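Local coordinates for protein NLP/P60 (Enterococcus faecium, PDB 6B8C) that probably cleaves peptide bonds in peptidoglycan stems as a secreted NlpC/p60 endopeptidase, releasing muropeptides that enhance host immunity, at residues Arg69-Ala81 against Leu95-Val107. Sequence-based numbering, arbitrary orientation.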
# COMPACT_ATOMS: atom_id res chain seq x y z
N ARG A 69 -7.22 -8.93 9.62
CA ARG A 69 -8.34 -8.02 9.42
C ARG A 69 -8.38 -7.52 7.98
O ARG A 69 -7.37 -7.49 7.27
CB ARG A 69 -8.26 -6.84 10.39
CG ARG A 69 -7.13 -5.88 10.10
CD ARG A 69 -6.51 -5.37 11.39
NE ARG A 69 -6.59 -3.92 11.49
CZ ARG A 69 -5.75 -3.08 10.90
NH1 ARG A 69 -4.76 -3.56 10.14
NH2 ARG A 69 -5.89 -1.77 11.05
N ASP A 70 -9.57 -7.12 7.56
CA ASP A 70 -9.85 -6.77 6.17
C ASP A 70 -10.04 -5.26 6.08
O ASP A 70 -11.14 -4.75 6.29
CB ASP A 70 -11.08 -7.52 5.68
CG ASP A 70 -11.16 -7.60 4.16
OD1 ASP A 70 -10.82 -6.60 3.49
OD2 ASP A 70 -11.55 -8.66 3.63
N ILE A 71 -8.96 -4.55 5.74
CA ILE A 71 -9.08 -3.15 5.35
C ILE A 71 -9.78 -3.16 3.99
O ILE A 71 -9.87 -4.21 3.35
CB ILE A 71 -7.71 -2.45 5.31
CG1 ILE A 71 -6.87 -2.94 4.13
CG2 ILE A 71 -6.95 -2.71 6.59
CD1 ILE A 71 -5.51 -2.27 4.02
N GLY A 72 -10.28 -2.01 3.55
CA GLY A 72 -11.10 -1.97 2.35
C GLY A 72 -10.59 -2.71 1.12
O GLY A 72 -9.38 -2.85 0.93
N GLY A 73 -11.52 -3.19 0.29
CA GLY A 73 -11.15 -3.87 -0.94
C GLY A 73 -10.72 -2.95 -2.07
O GLY A 73 -10.02 -3.39 -2.98
N TRP A 74 -11.14 -1.69 -2.03
CA TRP A 74 -10.68 -0.67 -2.95
C TRP A 74 -10.07 0.48 -2.14
O TRP A 74 -9.89 0.38 -0.92
CB TRP A 74 -11.80 -0.21 -3.88
CG TRP A 74 -13.10 0.16 -3.21
CD1 TRP A 74 -13.92 -0.66 -2.49
CD2 TRP A 74 -13.74 1.44 -3.24
NE1 TRP A 74 -15.02 0.04 -2.04
CE2 TRP A 74 -14.93 1.33 -2.49
CE3 TRP A 74 -13.41 2.68 -3.81
CZ2 TRP A 74 -15.79 2.41 -2.31
CZ3 TRP A 74 -14.28 3.74 -3.62
CH2 TRP A 74 -15.45 3.60 -2.88
N THR A 75 -9.73 1.57 -2.83
CA THR A 75 -8.80 2.54 -2.26
C THR A 75 -9.42 3.33 -1.10
O THR A 75 -8.76 3.54 -0.08
CB THR A 75 -8.32 3.49 -3.36
OG1 THR A 75 -7.70 4.64 -2.77
CG2 THR A 75 -9.48 3.92 -4.24
N VAL A 76 -10.67 3.75 -1.24
CA VAL A 76 -11.23 4.75 -0.33
C VAL A 76 -11.53 4.18 1.05
O VAL A 76 -11.18 4.83 2.05
CB VAL A 76 -12.47 5.42 -0.95
CG1 VAL A 76 -13.04 6.46 0.00
CG2 VAL A 76 -12.11 6.06 -2.28
N PRO A 77 -12.16 3.01 1.19
CA PRO A 77 -12.32 2.43 2.54
C PRO A 77 -11.01 2.28 3.29
O PRO A 77 -10.97 2.48 4.51
CB PRO A 77 -12.98 1.08 2.28
CG PRO A 77 -12.81 0.82 0.81
CD PRO A 77 -12.83 2.17 0.18
N GLN A 78 -9.91 1.96 2.59
CA GLN A 78 -8.62 1.82 3.24
C GLN A 78 -8.15 3.11 3.89
O GLN A 78 -7.21 3.07 4.70
CB GLN A 78 -7.58 1.34 2.22
CG GLN A 78 -7.94 0.01 1.58
CD GLN A 78 -6.77 -0.65 0.88
OE1 GLN A 78 -5.68 -0.09 0.80
NE2 GLN A 78 -6.99 -1.86 0.38
N GLU A 79 -8.78 4.25 3.59
CA GLU A 79 -8.45 5.51 4.25
C GLU A 79 -8.91 5.55 5.70
O GLU A 79 -8.50 6.46 6.43
CB GLU A 79 -9.08 6.68 3.49
CG GLU A 79 -8.65 6.81 2.04
CD GLU A 79 -9.49 7.83 1.29
OE1 GLU A 79 -9.83 7.57 0.11
OE2 GLU A 79 -9.83 8.88 1.88
N SER A 80 -9.73 4.59 6.14
CA SER A 80 -10.25 4.59 7.50
C SER A 80 -9.51 3.63 8.42
O SER A 80 -9.78 3.63 9.63
CB SER A 80 -11.74 4.23 7.50
OG SER A 80 -12.47 5.06 6.61
N ALA A 81 -8.59 2.82 7.89
CA ALA A 81 -8.00 1.72 8.65
C ALA A 81 -7.07 2.18 9.76
O ALA A 81 -6.69 1.35 10.60
CB ALA A 81 -7.26 0.79 7.69
N LEU A 95 0.31 3.15 5.58
CA LEU A 95 -0.24 3.25 4.24
C LEU A 95 -0.03 4.66 3.70
O LEU A 95 -0.07 5.63 4.46
CB LEU A 95 -1.73 2.89 4.24
CG LEU A 95 -2.08 1.41 4.47
CD1 LEU A 95 -3.57 1.21 4.66
CD2 LEU A 95 -1.58 0.57 3.31
N LEU A 96 0.21 4.76 2.40
CA LEU A 96 0.42 6.04 1.73
C LEU A 96 -0.63 6.19 0.64
O LEU A 96 -0.86 5.25 -0.13
CB LEU A 96 1.82 6.13 1.13
CG LEU A 96 2.99 5.83 2.06
CD1 LEU A 96 4.28 5.75 1.28
CD2 LEU A 96 3.09 6.89 3.15
N PHE A 97 -1.24 7.37 0.55
CA PHE A 97 -2.40 7.59 -0.30
C PHE A 97 -2.17 8.77 -1.23
O PHE A 97 -1.72 9.84 -0.79
CB PHE A 97 -3.66 7.82 0.54
CG PHE A 97 -4.15 6.59 1.24
CD1 PHE A 97 -3.70 6.28 2.51
CD2 PHE A 97 -5.05 5.74 0.63
CE1 PHE A 97 -4.14 5.14 3.16
CE2 PHE A 97 -5.50 4.60 1.27
CZ PHE A 97 -5.04 4.30 2.54
N TRP A 98 -2.46 8.55 -2.51
CA TRP A 98 -2.49 9.60 -3.52
C TRP A 98 -3.92 10.08 -3.71
O TRP A 98 -4.85 9.27 -3.76
CB TRP A 98 -1.95 9.10 -4.86
CG TRP A 98 -0.47 8.96 -4.96
CD1 TRP A 98 0.36 9.70 -5.73
CD2 TRP A 98 0.35 7.99 -4.29
NE1 TRP A 98 1.66 9.27 -5.59
CE2 TRP A 98 1.68 8.22 -4.71
CE3 TRP A 98 0.10 6.96 -3.38
CZ2 TRP A 98 2.75 7.46 -4.24
CZ3 TRP A 98 1.16 6.21 -2.92
CH2 TRP A 98 2.47 6.46 -3.35
N GLY A 99 -4.09 11.39 -3.84
CA GLY A 99 -5.40 11.98 -3.98
C GLY A 99 -5.89 12.58 -2.68
O GLY A 99 -5.24 12.50 -1.63
N SER A 100 -7.05 13.18 -2.76
CA SER A 100 -7.58 13.81 -1.56
C SER A 100 -8.46 12.83 -0.78
O SER A 100 -9.02 11.90 -1.37
CB SER A 100 -8.38 15.05 -1.93
OG SER A 100 -9.42 14.73 -2.84
N PRO A 101 -8.57 13.01 0.54
CA PRO A 101 -9.44 12.14 1.34
C PRO A 101 -10.86 12.07 0.78
O PRO A 101 -11.50 13.10 0.56
CB PRO A 101 -9.41 12.77 2.73
CG PRO A 101 -8.80 14.13 2.55
CD PRO A 101 -7.88 14.01 1.38
N GLY A 102 -11.33 10.86 0.52
CA GLY A 102 -12.57 10.63 -0.19
C GLY A 102 -12.40 10.34 -1.67
O GLY A 102 -13.29 9.74 -2.28
N GLY A 103 -11.27 10.75 -2.25
CA GLY A 103 -11.03 10.54 -3.66
C GLY A 103 -9.64 10.02 -3.95
O GLY A 103 -9.06 10.33 -4.99
N THR A 104 -9.09 9.24 -3.02
CA THR A 104 -7.79 8.63 -3.26
C THR A 104 -7.87 7.68 -4.45
O THR A 104 -8.85 6.96 -4.63
CB THR A 104 -7.30 7.87 -2.03
OG1 THR A 104 -8.31 6.94 -1.61
CG2 THR A 104 -6.99 8.84 -0.90
N TYR A 105 -6.83 7.71 -5.28
CA TYR A 105 -6.76 6.88 -6.47
C TYR A 105 -5.60 5.90 -6.44
O TYR A 105 -5.46 5.09 -7.37
CB TYR A 105 -6.67 7.76 -7.73
CG TYR A 105 -5.50 8.72 -7.75
CD1 TYR A 105 -4.26 8.33 -8.23
CD2 TYR A 105 -5.65 10.03 -7.30
CE1 TYR A 105 -3.19 9.20 -8.25
CE2 TYR A 105 -4.58 10.92 -7.32
CZ TYR A 105 -3.35 10.50 -7.80
OH TYR A 105 -2.28 11.36 -7.82
N HIS A 106 -4.76 5.93 -5.40
CA HIS A 106 -3.61 5.06 -5.33
C HIS A 106 -3.18 4.92 -3.88
O HIS A 106 -3.33 5.84 -3.08
CB HIS A 106 -2.44 5.59 -6.18
CG HIS A 106 -1.38 4.57 -6.45
ND1 HIS A 106 -1.52 3.59 -7.40
CD2 HIS A 106 -0.17 4.38 -5.88
CE1 HIS A 106 -0.43 2.84 -7.42
NE2 HIS A 106 0.40 3.29 -6.50
N VAL A 107 -2.61 3.75 -3.57
CA VAL A 107 -2.15 3.43 -2.22
C VAL A 107 -0.89 2.59 -2.33
O VAL A 107 -0.68 1.87 -3.30
CB VAL A 107 -3.25 2.69 -1.41
CG1 VAL A 107 -3.45 1.29 -1.96
CG2 VAL A 107 -2.89 2.66 0.07
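In Glu79, CG lies opposite the carbonyl carbon (chi1 -59°) and the chain beyond it is extended, which carries the carboxylate to Thr104 in the loop of Ser100-Thr104. In Thr104, chi1 of 54° sets OG1 between the backbone N and the carbonyl carbon, facing Glu79. The two side chains approach from opposite directions. Thr104 OG1 donates to Glu79 OE1 at 2.4 Å; this is shorter than a normal hydrogen bond, so the exact length is doubtful. The second oxygen, Glu79 OE2, accepts from Gly102 N at 2.8 Å through its syn lone pair, in a nearly straight bond (163°). One carboxylate thus bridges a side chain and the backbone of the type II turn Ser100-Gly103. Thr75 OG1 lies 2.6 Å from Thr104 OG1, so this hydroxyl has close polar neighbours in both Glu79 and Thr75. Val76 CG2 touches Gly102 O.

Next to this polar group, the Phe97 ring packs against residues 75-81. Glu79 CG sits over one face of its ring, 4.3 Å from the centroid, in a CH-pi contact. Gln78 CB meets the ring edge in its plane, and Thr75 O also lies at the edge, 3.7 Å from Phe97 CE2. Further along, Ile71 CD1 and Leu95 CD1 meet tip to tip at 4.0 Å. The Gln78 side chain crosses Val107 at about a right angle, with OE1 against CG1. Its NE2 donates to Gly72 O at 2.6 Å and also to Ser56 O, while OE1 bonds Thr59 OG1; these bonds fix the amide beside helix 55-67.

The contact ties the loop between helix 55-67 and strand 83-85 to the hairpin of strands 95-98 and 106-112 in the antiparallel sheet. Helix and sheet together form the papain-like (clan CA) NlpC/P60 fold.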